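Local atomic coordinates of cytochrome c family protein (Geobacter sulfurreducens, PDB entry 3OUQ), a protein that probably carries electrons along a row of covalently bound hemes, this chain being the N-terminal hexaheme part of a longer dodecaheme cytochrome c. Residues V70-D73 against S74-V77; F99-E102 against V103-M107; G139-N143 against D144-F148; A151-C154 against G155-H158. All blocks are in the same frame, centred on the assembly; numbering follows the deposited sequence.

Contact 1 (V70-D73 against S74-V77). With HEC (heme c), chain D.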
# COMPACT_ATOMS: atom_id res chain seq x y z
N VAL A 70 -5.05 8.96 6.76
CA VAL A 70 -4.59 7.90 5.88
C VAL A 70 -3.34 7.27 6.49
O VAL A 70 -2.80 6.30 5.97
CB VAL A 70 -4.23 8.44 4.48
CG1 VAL A 70 -5.49 8.88 3.76
CG2 VAL A 70 -3.28 9.60 4.59
N ALA A 71 -2.90 7.84 7.61
CA ALA A 71 -1.71 7.36 8.30
C ALA A 71 -2.04 6.65 9.61
O ALA A 71 -1.35 6.82 10.62
CB ALA A 71 -0.78 8.52 8.56
N ASP A 72 -3.10 5.84 9.59
CA ASP A 72 -3.51 5.09 10.78
C ASP A 72 -3.75 3.63 10.43
O ASP A 72 -4.69 3.30 9.71
CB ASP A 72 -4.78 5.69 11.38
CG ASP A 72 -4.50 6.80 12.38
OD1 ASP A 72 -3.48 7.50 12.22
OD2 ASP A 72 -5.31 6.97 13.32
N ASP A 73 -2.88 2.76 10.93
CA ASP A 73 -3.02 1.34 10.66
C ASP A 73 -4.43 0.86 10.97
O ASP A 73 -4.91 -0.10 10.37
CB ASP A 73 -2.00 0.55 11.49
CG ASP A 73 -0.58 0.78 11.05
OD1 ASP A 73 -0.36 0.96 9.83
OD2 ASP A 73 0.33 0.77 11.91
N SER A 74 -5.11 1.53 11.90
CA SER A 74 -6.47 1.15 12.27
C SER A 74 -7.52 1.81 11.39
O SER A 74 -8.71 1.51 11.51
CB SER A 74 -6.76 1.50 13.74
OG SER A 74 -6.51 2.88 14.00
N GLN A 75 -7.08 2.70 10.51
CA GLN A 75 -8.01 3.39 9.63
C GLN A 75 -7.92 2.96 8.17
O GLN A 75 -8.60 3.53 7.33
CB GLN A 75 -7.81 4.90 9.74
CG GLN A 75 -8.20 5.48 11.08
CD GLN A 75 -9.68 5.31 11.37
OE1 GLN A 75 -10.33 6.23 11.86
NE2 GLN A 75 -10.22 4.14 11.06
N CYS A 76 -7.09 1.98 7.87
CA CYS A 76 -6.97 1.53 6.49
C CYS A 76 -8.27 0.87 6.10
O CYS A 76 -8.77 1.06 4.99
CB CYS A 76 -5.83 0.54 6.34
SG CYS A 76 -4.21 1.19 6.84
N VAL A 77 -8.83 0.09 7.01
CA VAL A 77 -10.09 -0.60 6.74
C VAL A 77 -11.21 0.36 6.34
O VAL A 77 -12.17 -0.06 5.72
CB VAL A 77 -10.57 -1.40 7.95
CG1 VAL A 77 -10.90 -0.46 9.10
CG2 VAL A 77 -11.79 -2.21 7.57
FE HEC D . -4.66 3.40 0.67
CHA HEC D . -3.76 3.23 -2.64
CHB HEC D . -2.41 0.98 1.40
CHC HEC D . -5.25 3.89 3.96
CHD HEC D . -7.25 5.47 -0.14
NA HEC D . -3.40 2.31 -0.40
C1A HEC D . -3.03 2.48 -1.73
C2A HEC D . -1.94 1.61 -2.10
C3A HEC D . -1.68 0.86 -0.99
C4A HEC D . -2.60 1.28 0.05
CMA HEC D . -0.56 -0.16 -0.85
CAA HEC D . -1.16 1.58 -3.41
CBA HEC D . -0.12 2.69 -3.52
CGA HEC D . 0.90 2.67 -2.40
O1A HEC D . 1.61 1.66 -2.26
O2A HEC D . 0.98 3.66 -1.64
NB HEC D . -3.88 2.70 2.33
C1B HEC D . -2.96 1.68 2.47
C2B HEC D . -2.64 1.45 3.85
C3B HEC D . -3.38 2.32 4.54
C4B HEC D . -4.18 3.06 3.61
CMB HEC D . -1.71 0.38 4.41
CAB HEC D . -3.38 2.52 6.03
CBB HEC D . -2.21 3.23 6.64
NC HEC D . -5.98 4.47 1.71
C1C HEC D . -6.11 4.55 3.07
C2C HEC D . -7.19 5.45 3.45
C3C HEC D . -7.78 5.84 2.30
C4C HEC D . -6.99 5.29 1.22
CMC HEC D . -7.53 5.98 4.84
CAC HEC D . -9.11 6.60 2.21
CBC HEC D . -9.07 8.02 2.74
ND HEC D . -5.41 4.08 -1.04
C1D HEC D . -6.53 4.88 -1.19
C2D HEC D . -6.73 5.22 -2.58
C3D HEC D . -5.69 4.66 -3.29
C4D HEC D . -4.91 3.93 -2.32
CMD HEC D . -7.86 6.07 -3.16
CAD HEC D . -5.31 4.89 -4.76
CBD HEC D . -4.91 6.34 -4.99
CGD HEC D . -4.54 6.62 -6.44
O1D HEC D . -4.36 7.81 -6.78
O2D HEC D . -4.43 5.66 -7.23
O HOH W 1 -7.41 -0.49 9.34
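Asp72 and Gln75 lie alongside each other at a tight turn, their side chains pointing the same way. The touch is made by methylenes, with Asp72 CB 3.4 Å from Gln75 CG, while the carboxylate and amide planes are turned 32° apart, so the two groups are neither coplanar nor crossed. With CG anti to its own carbonyl carbon (chi1 -68°), Gln75 sets its first methylenes against Asp72; the bend at chi2 then carries the amide away, to where NE2 makes a weak bond back to Ser74 O. In the backbone of the same turn, Gln75 N donates to Asp72 O at 2.6 Å with an N-H...O angle of 156°, the donor standing well above the carbonyl plane; with the helical backbone of Asp73 and Ser74 this defines a type I beta turn. A water bridges the next step, donating a hydrogen bond to Asp73 O at 2.7 Å and accepting one from Val77 N at 2.8 Å. The turn leads straight into the heme-binding CXXCH sequence: Cys76 SG is joined to heme c CAB by a thioether bond of 1.8 Å, and Val70 CG1 lies 3.7 Å from the CMC methyl of the same heme. Asp73 turns its carboxylate elsewhere, OD1 accepting from the backbone N of Arg113. The whole turn belongs to the loop between helix 49-53 and strand 87-89, with Val70 resting on Met49 and Met52 of that helix, whose Met49 N is also hydrogen-bonded to the heme.

Contact 2 (F99-E102 against V103-M107). With HEC (heme c), chain E.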
# COMPACT_ATOMS: atom_id res chain seq x y z
N PHE A 99 4.48 -13.34 -1.86
CA PHE A 99 4.25 -12.60 -0.62
C PHE A 99 2.78 -12.69 -0.22
O PHE A 99 1.89 -12.42 -1.01
CB PHE A 99 4.61 -11.13 -0.75
CG PHE A 99 4.36 -10.36 0.51
CD1 PHE A 99 5.28 -10.39 1.55
CD2 PHE A 99 3.15 -9.70 0.71
CE1 PHE A 99 5.01 -9.77 2.76
CE2 PHE A 99 2.87 -9.09 1.93
CZ PHE A 99 3.80 -9.13 2.96
N SER A 100 2.54 -13.06 1.03
CA SER A 100 1.18 -13.17 1.53
C SER A 100 0.98 -12.27 2.76
O SER A 100 1.92 -12.05 3.53
CB SER A 100 0.90 -14.63 1.89
OG SER A 100 -0.29 -14.75 2.65
N HIS A 101 -0.23 -11.75 2.93
CA HIS A 101 -0.54 -10.92 4.08
C HIS A 101 -1.11 -11.80 5.18
O HIS A 101 -1.00 -11.48 6.36
CB HIS A 101 -1.56 -9.84 3.72
CG HIS A 101 -0.99 -8.69 2.95
ND1 HIS A 101 -0.67 -8.74 1.61
CD2 HIS A 101 -0.69 -7.43 3.35
CE1 HIS A 101 -0.20 -7.53 1.26
NE2 HIS A 101 -0.19 -6.70 2.28
N GLU A 102 -1.72 -12.91 4.78
CA GLU A 102 -2.30 -13.86 5.73
C GLU A 102 -1.21 -14.29 6.69
O GLU A 102 -1.46 -14.60 7.84
CB GLU A 102 -2.84 -15.09 5.01
CG GLU A 102 -3.83 -14.77 3.92
CD GLU A 102 -3.19 -14.71 2.54
OE1 GLU A 102 -2.93 -15.80 1.97
OE2 GLU A 102 -2.95 -13.59 2.04
N VAL A 103 0.01 -14.31 6.17
CA VAL A 103 1.17 -14.70 6.96
C VAL A 103 1.75 -13.52 7.72
O VAL A 103 1.95 -13.60 8.92
CB VAL A 103 2.28 -15.30 6.05
CG1 VAL A 103 3.58 -15.43 6.83
CG2 VAL A 103 1.86 -16.66 5.54
N HIS A 104 1.99 -12.41 7.02
CA HIS A 104 2.60 -11.24 7.65
C HIS A 104 1.84 -10.32 8.58
O HIS A 104 2.32 -10.02 9.67
CB HIS A 104 3.26 -10.40 6.58
CG HIS A 104 4.41 -11.08 5.92
ND1 HIS A 104 4.27 -12.05 4.95
CD2 HIS A 104 5.74 -10.99 6.17
CE1 HIS A 104 5.49 -12.51 4.66
NE2 HIS A 104 6.41 -11.89 5.38
N VAL A 105 0.67 -9.85 8.15
CA VAL A 105 -0.09 -8.93 8.98
C VAL A 105 -0.39 -9.51 10.35
O VAL A 105 -0.09 -8.89 11.37
CB VAL A 105 -1.38 -8.52 8.27
CG1 VAL A 105 -2.24 -7.68 9.20
CG2 VAL A 105 -1.03 -7.74 7.00
N PRO A 106 -0.97 -10.71 10.41
CA PRO A 106 -1.25 -11.23 11.74
C PRO A 106 0.03 -11.43 12.55
O PRO A 106 -0.02 -11.55 13.77
CB PRO A 106 -2.00 -12.53 11.46
CG PRO A 106 -1.54 -12.91 10.10
CD PRO A 106 -1.49 -11.60 9.37
N MET A 107 1.16 -11.45 11.85
CA MET A 107 2.47 -11.62 12.49
C MET A 107 3.03 -10.30 13.02
O MET A 107 3.89 -10.28 13.90
CB MET A 107 3.48 -12.20 11.51
CG MET A 107 3.40 -13.69 11.33
SD MET A 107 3.78 -14.55 12.85
CE MET A 107 2.09 -14.82 13.51
FE HEC E . 0.39 -4.78 2.18
CHA HEC E . 0.33 -5.05 -1.26
CHB HEC E . -2.61 -3.10 2.07
CHC HEC E . 0.34 -4.74 5.59
CHD HEC E . 3.65 -5.65 2.16
NA HEC E . -0.83 -4.18 0.72
C1A HEC E . -0.73 -4.42 -0.64
C2A HEC E . -1.78 -3.72 -1.36
C3A HEC E . -2.58 -3.10 -0.46
C4A HEC E . -2.00 -3.40 0.85
CMA HEC E . -3.89 -2.37 -0.75
CAA HEC E . -1.88 -3.67 -2.87
CBA HEC E . -1.30 -2.40 -3.44
CGA HEC E . -1.48 -2.32 -4.94
O1A HEC E . -1.17 -1.26 -5.52
O2A HEC E . -1.92 -3.32 -5.54
NB HEC E . -0.89 -4.15 3.54
C1B HEC E . -2.12 -3.51 3.32
C2B HEC E . -2.84 -3.35 4.56
C3B HEC E . -2.06 -3.88 5.55
C4B HEC E . -0.82 -4.32 4.92
CMB HEC E . -4.21 -2.72 4.70
CAB HEC E . -2.40 -3.99 7.04
CBB HEC E . -3.51 -4.95 7.40
NC HEC E . 1.73 -5.11 3.58
C1C HEC E . 1.56 -5.08 4.95
C2C HEC E . 2.82 -5.37 5.62
C3C HEC E . 3.75 -5.55 4.66
C4C HEC E . 3.06 -5.40 3.40
CMC HEC E . 3.06 -5.46 7.10
CAC HEC E . 5.23 -5.88 4.85
CBC HEC E . 5.55 -7.06 5.76
ND HEC E . 1.67 -5.33 0.76
C1D HEC E . 2.98 -5.71 0.93
C2D HEC E . 3.57 -6.16 -0.32
C3D HEC E . 2.67 -5.90 -1.29
C4D HEC E . 1.48 -5.43 -0.62
CMD HEC E . 4.88 -6.92 -0.52
CAD HEC E . 2.90 -5.86 -2.79
CBD HEC E . 3.66 -4.59 -3.08
CGD HEC E . 3.36 -4.04 -4.46
O1D HEC E . 2.17 -3.76 -4.73
O2D HEC E . 4.33 -3.89 -5.25
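His104 stacks on Phe99, its CG anti to the carbonyl carbon (chi1 -65°), which brings the imidazole over the phenyl and within reach of Ser100 O. Its CB lies 3.9 Å from Phe99 CZ; CG is 3.5 Å from Phe99 CE1, which sits over the centre of the imidazole. ND1 donates to Ser100 O at 2.7 Å with an N-H...O angle of 151°, the oxygen only slightly tilted from the ring plane, fixing the ring's rotation. His104 CE1 lies 3.4 Å from Phe99 CE1, CD2 comes within 4.0 Å of heme c CBC, and at the tip NE2 binds the iron of a second heme, whose other axial ligand is His142. The stack is offset, with centroids 4.3 Å apart and planes at 30°. On the opposite side of its ring Phe99 meets the first heme, CD2 being 3.5 Å from the CMD methyl, so the phenyl lies between porphyrin and imidazole. Without the imidazole, as with an alanine here, the second iron is likely to lack one axial ligand and Ser100 O its donor. His101 NE2 binds the iron of the first heme at 2.0 Å, and Val105 CG2 lies at the edge of its imidazole. Ser100 occupies the N-cap of helix 101-104; Phe99 of strand 97-99 bonds through its backbone to Val87 of strand 87-89, and His116 of helix 113-116 shares the iron of His101.

Contact 3 (G139-N143 against D144-F148). With HEC (heme c), chain F.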
# COMPACT_ATOMS: atom_id res chain seq x y z
N GLY A 139 14.49 -7.56 2.63
CA GLY A 139 15.65 -7.47 3.50
C GLY A 139 15.51 -6.57 4.71
O GLY A 139 16.23 -6.72 5.68
N ALA A 140 14.58 -5.62 4.66
CA ALA A 140 14.40 -4.74 5.81
C ALA A 140 14.02 -5.54 7.07
O ALA A 140 14.14 -5.03 8.18
CB ALA A 140 13.35 -3.71 5.50
N CYS A 141 13.56 -6.78 6.91
CA CYS A 141 13.18 -7.59 8.07
C CYS A 141 13.73 -9.01 8.05
O CYS A 141 13.82 -9.65 9.08
CB CYS A 141 11.67 -7.72 8.19
SG CYS A 141 10.75 -6.16 8.07
N HIS A 142 14.06 -9.50 6.86
CA HIS A 142 14.60 -10.85 6.70
C HIS A 142 16.12 -10.76 6.71
O HIS A 142 16.77 -10.84 5.67
CB HIS A 142 14.07 -11.46 5.41
CG HIS A 142 12.65 -11.92 5.51
ND1 HIS A 142 12.28 -13.13 6.06
CD2 HIS A 142 11.50 -11.29 5.18
CE1 HIS A 142 10.94 -13.19 6.05
NE2 HIS A 142 10.42 -12.10 5.53
N ASN A 143 16.67 -10.61 7.90
CA ASN A 143 18.11 -10.45 8.08
C ASN A 143 18.65 -11.24 9.28
O ASN A 143 19.73 -10.95 9.78
CB ASN A 143 18.40 -8.97 8.28
CG ASN A 143 17.40 -8.32 9.22
OD1 ASN A 143 17.24 -8.75 10.36
ND2 ASN A 143 16.71 -7.29 8.74
N ASP A 144 17.88 -12.22 9.74
CA ASP A 144 18.23 -13.05 10.89
C ASP A 144 18.04 -12.37 12.24
O ASP A 144 18.23 -13.00 13.28
CB ASP A 144 19.66 -13.57 10.76
CG ASP A 144 19.74 -14.81 9.90
OD1 ASP A 144 20.85 -15.11 9.41
OD2 ASP A 144 18.69 -15.48 9.72
N LYS A 145 17.67 -11.09 12.22
CA LYS A 145 17.38 -10.38 13.46
C LYS A 145 15.87 -10.55 13.59
O LYS A 145 15.38 -11.35 14.37
CB LYS A 145 17.70 -8.89 13.36
CG LYS A 145 19.09 -8.53 12.85
CD LYS A 145 19.20 -7.02 12.65
CE LYS A 145 20.44 -6.64 11.84
NZ LYS A 145 20.40 -5.22 11.39
N MET A 146 15.16 -9.78 12.77
CA MET A 146 13.70 -9.79 12.75
C MET A 146 13.13 -11.12 12.27
O MET A 146 12.44 -11.82 13.01
CB MET A 146 13.22 -8.66 11.84
CG MET A 146 12.26 -7.69 12.48
SD MET A 146 10.57 -8.00 11.99
CE MET A 146 10.28 -9.53 12.88
N ALA A 147 13.44 -11.47 11.02
CA ALA A 147 12.96 -12.71 10.42
C ALA A 147 14.12 -13.43 9.75
O ALA A 147 15.20 -12.86 9.59
CB ALA A 147 11.88 -12.41 9.41
N PHE A 148 13.90 -14.68 9.34
CA PHE A 148 14.96 -15.44 8.70
C PHE A 148 15.63 -14.68 7.58
O PHE A 148 14.98 -14.01 6.78
CB PHE A 148 14.44 -16.80 8.22
CG PHE A 148 13.32 -16.72 7.23
CD1 PHE A 148 13.57 -16.41 5.89
CD2 PHE A 148 12.02 -17.06 7.61
CE1 PHE A 148 12.54 -16.44 4.95
CE2 PHE A 148 10.99 -17.09 6.67
CZ PHE A 148 11.25 -16.78 5.34
FE HEC F . 8.41 -11.90 5.51
CHA HEC F . 7.76 -14.59 7.44
CHB HEC F . 8.35 -13.86 2.71
CHC HEC F . 8.78 -9.10 3.58
CHD HEC F . 8.57 -9.97 8.32
NA HEC F . 8.14 -13.82 5.14
C1A HEC F . 7.84 -14.79 6.06
C2A HEC F . 7.71 -16.08 5.44
C3A HEC F . 7.89 -15.89 4.10
C4A HEC F . 8.17 -14.48 3.93
CMA HEC F . 7.81 -16.96 3.01
CAA HEC F . 7.44 -17.39 6.18
CBA HEC F . 5.99 -17.72 5.91
CGA HEC F . 5.55 -18.98 6.60
O1A HEC F . 6.34 -19.95 6.62
O2A HEC F . 4.40 -19.01 7.11
NB HEC F . 8.50 -11.55 3.59
C1B HEC F . 8.52 -12.49 2.57
C2B HEC F . 8.72 -11.84 1.28
C3B HEC F . 8.84 -10.52 1.52
C4B HEC F . 8.67 -10.34 2.95
CMB HEC F . 8.67 -12.50 -0.09
CAB HEC F . 9.13 -9.42 0.49
CBB HEC F . 8.13 -9.20 -0.61
NC HEC F . 8.62 -9.97 5.87
C1C HEC F . 8.80 -8.94 4.95
C2C HEC F . 9.08 -7.68 5.66
C3C HEC F . 9.01 -7.96 6.98
C4C HEC F . 8.71 -9.35 7.11
CMC HEC F . 9.37 -6.33 5.01
CAC HEC F . 9.19 -7.06 8.16
CBC HEC F . 8.07 -6.07 8.31
ND HEC F . 8.30 -12.21 7.45
C1D HEC F . 8.40 -11.31 8.48
C2D HEC F . 8.16 -11.93 9.78
C3D HEC F . 7.99 -13.24 9.55
C4D HEC F . 8.02 -13.40 8.09
CMD HEC F . 7.98 -11.22 11.11
CAD HEC F . 7.96 -14.30 10.64
CBD HEC F . 9.15 -15.25 10.52
CGD HEC F . 9.22 -16.25 11.67
O1D HEC F . 9.42 -15.81 12.83
O2D HEC F . 9.09 -17.47 11.41
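Cys141 O accepts from Ala147 N at 2.7 Å, closing a loop with no regular helix or strand at the end of a CXXCH heme-attachment motif formed by Cys138, Cys141 and His142. Asn143 ties this loop from within. Its CG takes the position between backbone N and carbonyl carbon (chi1 43°), which turns the amide across the loop: OD1 accepts from Lys145 N at 3.0 Å in the amide plane, and more weakly from Met146 N, while ND2 donates to Gly139 O at 3.1 Å. A leucine here would probably leave these backbone groups without their partners and the loop freer to move. His142 is held on several sides. Its ND1 donates to Phe148 O at 2.9 Å, on a carbonyl lone pair and almost exactly in the imidazole plane, setting the rotation of the ring. Ala147 CB packs over one imidazole face as a CH-pi contact, 3.8 Å from the centroid. The Phe148 side chain turns back (chi1 59°) to offer its own face to the edge of His142, an edge-to-face pair with centroids 4.5 Å apart and planes at 55°; the rim of the phenyl meets the heme at CAA. Cys141 SG is joined to heme c CAC by a thioether bond of 1.8 Å. At the far end of the imidazole, His142 NE2 lies 2.0 Å from the heme iron.

Contact 4 (A151-C154 against G155-H158). With HEC (heme c), chain G.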
# COMPACT_ATOMS: atom_id res chain seq x y z
N ALA A 151 19.74 -14.14 2.90
CA ALA A 151 21.01 -14.70 2.42
C ALA A 151 20.90 -16.20 2.71
O ALA A 151 21.51 -16.72 3.64
CB ALA A 151 22.18 -14.09 3.18
N GLY A 152 20.11 -16.88 1.89
CA GLY A 152 19.88 -18.30 2.09
C GLY A 152 18.38 -18.43 2.31
O GLY A 152 17.66 -17.44 2.17
N ASN A 153 17.91 -19.61 2.66
CA ASN A 153 16.49 -19.81 2.88
C ASN A 153 15.68 -19.62 1.59
O ASN A 153 14.46 -19.52 1.62
CB ASN A 153 15.99 -18.84 3.95
CG ASN A 153 16.70 -19.01 5.28
OD1 ASN A 153 16.63 -20.07 5.90
ND2 ASN A 153 17.39 -17.97 5.72
N CYS A 154 16.39 -19.58 0.46
CA CYS A 154 15.78 -19.39 -0.87
C CYS A 154 14.44 -20.09 -1.05
O CYS A 154 13.49 -19.52 -1.58
CB CYS A 154 16.71 -19.91 -1.96
SG CYS A 154 18.43 -19.32 -1.87
N GLY A 155 14.39 -21.35 -0.62
CA GLY A 155 13.19 -22.14 -0.77
C GLY A 155 12.02 -21.71 0.08
O GLY A 155 10.88 -22.08 -0.22
N LYS A 156 12.28 -20.95 1.14
CA LYS A 156 11.20 -20.50 2.00
C LYS A 156 10.38 -19.43 1.30
O LYS A 156 9.21 -19.23 1.62
CB LYS A 156 11.74 -19.96 3.32
CG LYS A 156 11.99 -21.04 4.36
CD LYS A 156 12.54 -20.48 5.66
CE LYS A 156 12.63 -21.57 6.74
NZ LYS A 156 13.24 -21.08 8.02
N CYS A 157 10.98 -18.75 0.32
CA CYS A 157 10.27 -17.71 -0.42
C CYS A 157 10.05 -18.07 -1.89
O CYS A 157 9.01 -17.75 -2.46
CB CYS A 157 11.03 -16.38 -0.34
SG CYS A 157 11.22 -15.68 1.33
N HIS A 158 11.03 -18.73 -2.49
CA HIS A 158 10.93 -19.12 -3.89
C HIS A 158 10.43 -20.55 -4.07
O HIS A 158 10.75 -21.45 -3.29
CB HIS A 158 12.29 -18.93 -4.56
CG HIS A 158 12.72 -17.50 -4.66
ND1 HIS A 158 12.44 -16.67 -5.73
CD2 HIS A 158 13.44 -16.74 -3.79
CE1 HIS A 158 13.00 -15.48 -5.49
NE2 HIS A 158 13.62 -15.47 -4.32
FE HEC G . 14.96 -14.04 -3.89
CHA HEC G . 14.13 -11.80 -6.27
CHB HEC G . 16.95 -15.69 -6.19
CHC HEC G . 16.17 -16.02 -1.38
CHD HEC G . 12.28 -13.11 -2.01
NA HEC G . 15.47 -13.77 -5.79
C1A HEC G . 15.14 -12.69 -6.58
C2A HEC G . 15.76 -12.76 -7.88
C3A HEC G . 16.39 -13.95 -7.93
C4A HEC G . 16.25 -14.57 -6.62
CMA HEC G . 17.04 -14.51 -9.18
CAA HEC G . 15.86 -11.68 -8.91
CBA HEC G . 16.86 -10.59 -8.53
CGA HEC G . 18.28 -11.12 -8.44
O1A HEC G . 18.74 -11.74 -9.42
O2A HEC G . 18.94 -10.91 -7.39
NB HEC G . 16.34 -15.48 -3.78
C1B HEC G . 17.06 -16.06 -4.83
C2B HEC G . 18.02 -17.00 -4.30
C3B HEC G . 17.91 -16.99 -2.97
C4B HEC G . 16.79 -16.13 -2.64
CMB HEC G . 19.00 -17.86 -5.08
CAB HEC G . 18.94 -17.62 -2.04
CBB HEC G . 19.80 -16.65 -1.25
NC HEC G . 14.46 -14.36 -2.02
C1C HEC G . 15.07 -15.18 -1.08
C2C HEC G . 14.40 -15.07 0.20
C3C HEC G . 13.31 -14.30 0.03
C4C HEC G . 13.33 -13.85 -1.37
CMC HEC G . 14.80 -15.68 1.51
CAC HEC G . 12.15 -14.16 1.01
CBC HEC G . 12.44 -13.29 2.21
ND HEC G . 13.47 -12.79 -4.12
C1D HEC G . 12.35 -12.63 -3.32
C2D HEC G . 11.45 -11.67 -3.93
C3D HEC G . 12.06 -11.21 -5.03
C4D HEC G . 13.31 -11.89 -5.15
CMD HEC G . 10.08 -11.24 -3.47
CAD HEC G . 11.60 -10.17 -6.04
CBD HEC G . 11.63 -8.77 -5.49
CGD HEC G . 11.56 -7.73 -6.58
O1D HEC G . 11.43 -6.54 -6.24
O2D HEC G . 11.65 -8.11 -7.76
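Cys154 and His158 carry their side chains with the same first torsion, SG and CG each anti to the carbonyl carbon (chi1 -49° and -67°), and Cys157 does likewise, so one short helical turn presents two sulfurs and an imidazole to a single heme. This is the CXXCH motif of c-type cytochromes. Cys154 SG is bonded to CAB at 1.8 Å and Cys157 SG to CAC at the same distance, fastening neighbouring pyrrole rings, while His158 NE2 binds the iron at 2.0 Å; Met129 SD is the other axial ligand. The outer nitrogen of the imidazole is engaged too, ND1 donating to Gly95 O, so both ring nitrogens are fixed. Lys156 N donates to Asn153 O at 2.7 Å, and the two side chains run side by side in the same direction, with Lys156 CD 4.1 Å from Asn153 OD1. Asn153 ND2 donates to Thr149 O. The turn is gathered on one acceptor: Cys154 O takes His158 N at 2.7 Å, nearly along the C=O axis with an N-H...O angle of 161°, and Cys157 N at 3.2 Å from above the carbonyl plane.

Overall arrangement
The four contacts follow in series along the chain, and each belongs to the attachment or ligation of a heme. Contact 1 lies in the first of two cytochrome c7-like regions; contacts 2, 3 and 4 share the second. Centre to centre, contact 1 is about 17, 25 and 31 Å from contacts 2, 3 and 4, in keeping with an elongated chain. Contacts 2 and 3 meet at one iron, ligated by His104 and His142. Contacts 3 and 4, centres about 12 Å apart, meet where Phe148 packs on Asn153, Lys156 and Cys157. Neighbouring hemes of this second region share protein elements, helix 101-104 giving each of two irons a ligand, consistent with electron transfer along the row.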